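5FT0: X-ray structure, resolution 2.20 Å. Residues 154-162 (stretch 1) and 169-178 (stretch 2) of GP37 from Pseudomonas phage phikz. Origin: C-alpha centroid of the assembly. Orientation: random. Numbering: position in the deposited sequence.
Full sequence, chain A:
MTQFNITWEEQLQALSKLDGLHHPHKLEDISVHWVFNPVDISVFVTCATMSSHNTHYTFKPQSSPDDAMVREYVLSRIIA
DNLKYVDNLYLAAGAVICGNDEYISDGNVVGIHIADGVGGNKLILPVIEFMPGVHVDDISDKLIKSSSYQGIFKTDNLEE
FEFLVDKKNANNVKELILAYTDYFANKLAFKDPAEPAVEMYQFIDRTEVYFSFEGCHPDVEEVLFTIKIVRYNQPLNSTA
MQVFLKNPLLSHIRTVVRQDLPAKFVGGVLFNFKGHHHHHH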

ATOM      1  N   LYS A 154      -8.117 -26.059 -21.338  1.00 62.52           N
ATOM      2  CA  LYS A 154      -7.197 -26.707 -22.268  1.00 66.09           C
ATOM      3  C   LYS A 154      -6.204 -25.673 -22.783  1.00 65.33           C
ATOM      4  O   LYS A 154      -6.604 -24.669 -23.381  1.00 60.77           O
ATOM      5  CB  LYS A 154      -7.953 -27.354 -23.429  1.00 60.96           C
ATOM      6  CG  LYS A 154      -9.047 -28.320 -22.996  1.00 66.66           C
ATOM      7  N   THR A 155      -4.912 -25.922 -22.550  1.00 64.24           N
ATOM      8  CA  THR A 155      -3.883 -24.983 -22.984  1.00 65.43           C
ATOM      9  C   THR A 155      -3.654 -25.032 -24.490  1.00 72.71           C
ATOM     10  O   THR A 155      -3.148 -24.059 -25.060  1.00 71.17           O
ATOM     11  CB  THR A 155      -2.572 -25.262 -22.242  1.00 71.20           C
ATOM     12  OG1 THR A 155      -2.853 -25.538 -20.864  1.00 79.98           O
ATOM     13  CG2 THR A 155      -1.644 -24.057 -22.319  1.00 55.45           C
ATOM     14  N   ASP A 156      -4.022 -26.136 -25.148  1.00 74.37           N
ATOM     15  CA  ASP A 156      -3.882 -26.217 -26.599  1.00 72.80           C
ATOM     16  C   ASP A 156      -4.774 -25.206 -27.306  1.00 68.36           C
ATOM     17  O   ASP A 156      -4.435 -24.735 -28.397  1.00 71.22           O
ATOM     18  CB  ASP A 156      -4.219 -27.627 -27.085  1.00 75.03           C
ATOM     19  CG  ASP A 156      -3.236 -28.667 -26.597  1.00 81.23           C
ATOM     20  OD1 ASP A 156      -2.054 -28.321 -26.389  1.00 86.14           O
ATOM     21  OD2 ASP A 156      -3.648 -29.833 -26.422  1.00 80.66           O
ATOM     22  N   ASN A 157      -5.902 -24.854 -26.697  1.00 71.03           N
ATOM     23  CA  ASN A 157      -6.955 -24.100 -27.363  1.00 64.81           C
ATOM     24  C   ASN A 157      -6.723 -22.605 -27.149  1.00 61.91           C
ATOM     25  O   ASN A 157      -6.747 -22.122 -26.012  1.00 61.91           O
ATOM     26  CB  ASN A 157      -8.317 -24.548 -26.823  1.00 58.85           C
ATOM     27  CG  ASN A 157      -9.487 -23.755 -27.391  1.00 68.66           C
ATOM     28  OD1 ASN A 157      -9.346 -22.615 -27.823  1.00 70.12           O
ATOM     29  ND2 ASN A 157     -10.659 -24.378 -27.398  1.00 68.84           N
ATOM     30  N   LEU A 158      -6.523 -21.872 -28.248  1.00 53.23           N
ATOM     31  CA  LEU A 158      -6.334 -20.427 -28.160  1.00 54.88           C
ATOM     32  C   LEU A 158      -7.633 -19.706 -27.814  1.00 60.34           C
ATOM     33  O   LEU A 158      -7.603 -18.674 -27.133  1.00 60.72           O
ATOM     34  CB  LEU A 158      -5.765 -19.885 -29.474  1.00 48.54           C
ATOM     35  CG  LEU A 158      -5.865 -18.377 -29.725  1.00 55.88           C
ATOM     36  CD1 LEU A 158      -4.901 -17.614 -28.840  1.00 54.01           C
ATOM     37  CD2 LEU A 158      -5.631 -18.038 -31.185  1.00 52.34           C
ATOM     38  N   GLU A 159      -8.779 -20.232 -28.263  1.00 58.22           N
ATOM     39  CA  GLU A 159     -10.051 -19.570 -27.989  1.00 61.71           C
ATOM     40  C   GLU A 159     -10.335 -19.495 -26.496  1.00 54.64           C
ATOM     41  O   GLU A 159     -11.013 -18.568 -26.041  1.00 58.18           O
ATOM     42  CB  GLU A 159     -11.190 -20.291 -28.712  1.00 53.33           C
ATOM     43  N   GLU A 160      -9.832 -20.455 -25.717  1.00 53.33           N
ATOM     44  CA  GLU A 160      -9.977 -20.356 -24.269  1.00 53.82           C
ATOM     45  C   GLU A 160      -9.107 -19.244 -23.697  1.00 56.30           C
ATOM     46  O   GLU A 160      -9.483 -18.619 -22.698  1.00 54.33           O
ATOM     47  CB  GLU A 160      -9.652 -21.694 -23.606  1.00 53.80           C
ATOM     48  CG  GLU A 160     -10.578 -22.825 -24.022  1.00 56.49           C
ATOM     49  CD  GLU A 160     -10.548 -23.991 -23.054  1.00 60.63           C
ATOM     50  OE1 GLU A 160     -10.809 -23.770 -21.854  1.00 63.95           O
ATOM     51  OE2 GLU A 160     -10.273 -25.126 -23.492  1.00 75.16           O
ATOM     52  N   PHE A 161      -7.952 -18.975 -24.313  1.00 48.89           N
ATOM     53  CA  PHE A 161      -7.186 -17.793 -23.938  1.00 50.59           C
ATOM     54  C   PHE A 161      -7.850 -16.518 -24.440  1.00 51.94           C
ATOM     55  O   PHE A 161      -7.673 -15.452 -23.841  1.00 48.70           O
ATOM     56  CB  PHE A 161      -5.754 -17.897 -24.464  1.00 47.30           C
ATOM     57  CG  PHE A 161      -4.858 -18.754 -23.613  1.00 49.65           C
ATOM     58  CD1 PHE A 161      -4.169 -18.206 -22.542  1.00 39.22           C
ATOM     59  CD2 PHE A 161      -4.710 -20.106 -23.877  1.00 48.72           C
ATOM     60  CE1 PHE A 161      -3.349 -18.989 -21.756  1.00 41.90           C
ATOM     61  CE2 PHE A 161      -3.889 -20.894 -23.092  1.00 45.27           C
ATOM     62  CZ  PHE A 161      -3.207 -20.336 -22.031  1.00 42.21           C
ATOM     63  N   GLU A 162      -8.613 -16.605 -25.534  1.00 54.10           N
ATOM     64  CA  GLU A 162      -9.424 -15.467 -25.952  1.00 58.66           C
ATOM     65  C   GLU A 162     -10.544 -15.196 -24.959  1.00 51.90           C
ATOM     66  O   GLU A 162     -10.930 -14.040 -24.760  1.00 49.18           O
ATOM     67  CB  GLU A 162     -10.000 -15.706 -27.349  1.00 58.82           C
ATOM     68  CG  GLU A 162      -8.957 -15.709 -28.456  1.00 63.34           C
ATOM     69  CD  GLU A 162      -9.554 -15.969 -29.825  1.00 70.06           C
ATOM     70  OE1 GLU A 162     -10.774 -16.229 -29.906  1.00 76.14           O
ATOM     71  OE2 GLU A 162      -8.803 -15.911 -30.821  1.00 71.49           O
ATOM     72  N   ASN A 169      -4.775  -9.915 -26.373  1.00 56.27           N
ATOM     73  CA  ASN A 169      -3.683 -10.460 -25.580  1.00 50.64           C
ATOM     74  C   ASN A 169      -3.602 -11.978 -25.639  1.00 42.61           C
ATOM     75  O   ASN A 169      -2.664 -12.552 -25.077  1.00 45.30           O
ATOM     76  CB  ASN A 169      -3.833 -10.022 -24.117  1.00 46.93           C
ATOM     77  CG  ASN A 169      -4.195  -8.559 -23.979  1.00 50.51           C
ATOM     78  OD1 ASN A 169      -3.332  -7.683 -24.036  1.00 53.10           O
ATOM     79  ND2 ASN A 169      -5.484  -8.287 -23.790  1.00 47.90           N
ATOM     80  N   ALA A 170      -4.549 -12.638 -26.310  1.00 42.04           N
ATOM     81  CA  ALA A 170      -4.713 -14.081 -26.151  1.00 43.43           C
ATOM     82  C   ALA A 170      -3.469 -14.851 -26.579  1.00 49.98           C
ATOM     83  O   ALA A 170      -3.036 -15.776 -25.882  1.00 47.39           O
ATOM     84  CB  ALA A 170      -5.932 -14.559 -26.939  1.00 50.22           C
ATOM     85  N   ASN A 171      -2.880 -14.489 -27.720  1.00 45.89           N
ATOM     86  CA  ASN A 171      -1.746 -15.259 -28.219  1.00 50.91           C
ATOM     87  C   ASN A 171      -0.474 -14.967 -27.430  1.00 46.96           C
ATOM     88  O   ASN A 171       0.327 -15.877 -27.187  1.00 47.68           O
ATOM     89  CB  ASN A 171      -1.530 -14.984 -29.707  1.00 49.98           C
ATOM     90  CG  ASN A 171      -0.496 -15.909 -30.323  1.00 56.15           C
ATOM     91  OD1 ASN A 171       0.608 -15.487 -30.667  1.00 57.41           O
ATOM     92  ND2 ASN A 171      -0.844 -17.185 -30.451  1.00 47.89           N
ATOM     93  N   ASN A 172      -0.264 -13.710 -27.030  1.00 44.83           N
ATOM     94  CA  ASN A 172       0.884 -13.391 -26.187  1.00 44.29           C
ATOM     95  C   ASN A 172       0.805 -14.119 -24.852  1.00 42.53           C
ATOM     96  O   ASN A 172       1.819 -14.608 -24.340  1.00 37.86           O
ATOM     97  CB  ASN A 172       0.972 -11.882 -25.960  1.00 40.86           C
ATOM     98  CG  ASN A 172       1.392 -11.125 -27.203  1.00 47.22           C
ATOM     99  OD1 ASN A 172       2.147 -11.636 -28.029  1.00 51.01           O
ATOM    100  ND2 ASN A 172       0.906  -9.896 -27.339  1.00 51.85           N
ATOM    101  N   VAL A 173      -0.397 -14.203 -24.276  1.00 39.22           N
ATOM    102  CA  VAL A 173      -0.569 -14.877 -22.993  1.00 39.00           C
ATOM    103  C   VAL A 173      -0.396 -16.383 -23.152  1.00 41.54           C
ATOM    104  O   VAL A 173       0.237 -17.041 -22.317  1.00 36.32           O
ATOM    105  CB  VAL A 173      -1.938 -14.516 -22.389  1.00 37.92           C
ATOM    106  CG1 VAL A 173      -2.240 -15.391 -21.190  1.00 35.06           C
ATOM    107  CG2 VAL A 173      -1.965 -13.049 -21.991  1.00 36.24           C
ATOM    108  N   LYS A 174      -0.945 -16.950 -24.228  1.00 41.20           N
ATOM    109  CA  LYS A 174      -0.750 -18.369 -24.507  1.00 40.21           C
ATOM    110  C   LYS A 174       0.729 -18.702 -24.674  1.00 38.83           C
ATOM    111  O   LYS A 174       1.194 -19.748 -24.210  1.00 39.25           O
ATOM    112  CB  LYS A 174      -1.542 -18.761 -25.756  1.00 46.34           C
ATOM    113  CG  LYS A 174      -1.365 -20.202 -26.213  1.00 43.99           C
ATOM    114  CD  LYS A 174      -2.407 -20.554 -27.267  1.00 55.05           C
ATOM    115  CE  LYS A 174      -1.810 -21.338 -28.428  1.00 56.34           C
ATOM    116  NZ  LYS A 174      -1.409 -22.720 -28.048  1.00 63.81           N
ATOM    117  N   GLU A 175       1.484 -17.817 -25.327  1.00 36.52           N
ATOM    118  CA  GLU A 175       2.916 -18.043 -25.485  1.00 42.20           C
ATOM    119  C   GLU A 175       3.658 -17.901 -24.163  1.00 38.24           C
ATOM    120  O   GLU A 175       4.697 -18.543 -23.965  1.00 38.21           O
ATOM    121  CB  GLU A 175       3.490 -17.081 -26.525  1.00 39.17           C
ATOM    122  CG  GLU A 175       3.026 -17.360 -27.948  1.00 51.73           C
ATOM    123  CD  GLU A 175       3.429 -18.743 -28.432  1.00 67.79           C
ATOM    124  OE1 GLU A 175       4.612 -19.116 -28.263  1.00 63.75           O
ATOM    125  OE2 GLU A 175       2.562 -19.460 -28.978  1.00 68.57           O
ATOM    126  N   LEU A 176       3.153 -17.062 -23.253  1.00 36.65           N
ATOM    127  CA  LEU A 176       3.761 -16.953 -21.931  1.00 29.93           C
ATOM    128  C   LEU A 176       3.636 -18.266 -21.169  1.00 31.84           C
ATOM    129  O   LEU A 176       4.616 -18.769 -20.605  1.00 32.06           O
ATOM    130  CB  LEU A 176       3.114 -15.810 -21.148  1.00 33.45           C
ATOM    131  CG  LEU A 176       3.442 -15.724 -19.653  1.00 30.09           C
ATOM    132  CD1 LEU A 176       4.925 -15.471 -19.444  1.00 25.40           C
ATOM    133  CD2 LEU A 176       2.615 -14.636 -18.982  1.00 30.39           C
ATOM    134  N   ILE A 177       2.431 -18.839 -21.149  1.00 31.54           N
ATOM    135  CA  ILE A 177       2.227 -20.139 -20.517  1.00 32.08           C
ATOM    136  C   ILE A 177       3.097 -21.194 -21.183  1.00 33.14           C
ATOM    137  O   ILE A 177       3.741 -22.007 -20.508  1.00 36.51           O
ATOM    138  CB  ILE A 177       0.737 -20.527 -20.564  1.00 25.52           C
ATOM    139  CG1 ILE A 177      -0.108 -19.492 -19.819  1.00 36.85           C
ATOM    140  CG2 ILE A 177       0.524 -21.928 -19.997  1.00 23.49           C
ATOM    141  CD1 ILE A 177       0.327 -19.264 -18.388  1.00 37.72           C
ATOM    142  N   LEU A 178       3.131 -21.195 -22.518  1.00 34.14           N
ATOM    143  CA  LEU A 178       3.916 -22.178 -23.256  1.00 36.79           C
ATOM    144  C   LEU A 178       5.395 -22.079 -22.902  1.00 30.28           C
ATOM    145  O   LEU A 178       6.067 -23.097 -22.697  1.00 33.00           O
ATOM    146  CB  LEU A 178       3.710 -21.976 -24.757  1.00 43.94           C
ATOM    147  CG  LEU A 178       3.551 -23.211 -25.643  1.00 56.18           C
ATOM    148  CD1 LEU A 178       2.255 -23.939 -25.313  1.00 50.70           C
ATOM    149  CD2 LEU A 178       3.589 -22.809 -27.111  1.00 59.38           C
TER

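What holds the centre of the contact together? Phe 161 points toward the second helix and sits as a knob among Ala 170, Val 173, Lys 174 and Ile 177. One face of its ring lies over the backbone of Lys 174, whose CA is 3.9 Å from the ring centroid and 12° off the ring normal, a CH-pi contact. At the ring edge, Phe 161 CD1 meets Val 173 CG1 at 3.7 Å and Phe 161 CE1 meets Ile 177 CG1 at 3.8 Å.

Where do the two stretches come closest? By CA positions, the nearest pair is Glu 162 CA and Ala 170 CA, 4.9 Å apart. The Ala 170 methyl group points toward stretch 1 and packs against three residues: its CB is 3.6 Å from Glu 162 CG, 3.7 Å from Phe 161 O and 3.7 Å from Leu 158 CD1.

How does Lys 174 serve both the apolar and polar parts? Its aliphatic chain runs past Leu 158, with Lys 174 CD 4.0 Å from Leu 158 CA. Lys 174 NZ then reaches 3.7 Å from both Thr 155 O and Asp 156 O. No hydrogen bond crosses between the stretches; the contacts are mainly apolar packing.

What bonds lie within stretch 1, beside the contact? Asn 157 OD1 caps the helix by accepting from Glu 160 N at 3.1 Å, while Lys 154 N donates to Glu 160 OE2 at 3.2 Å. Both bonds are internal to stretch 1.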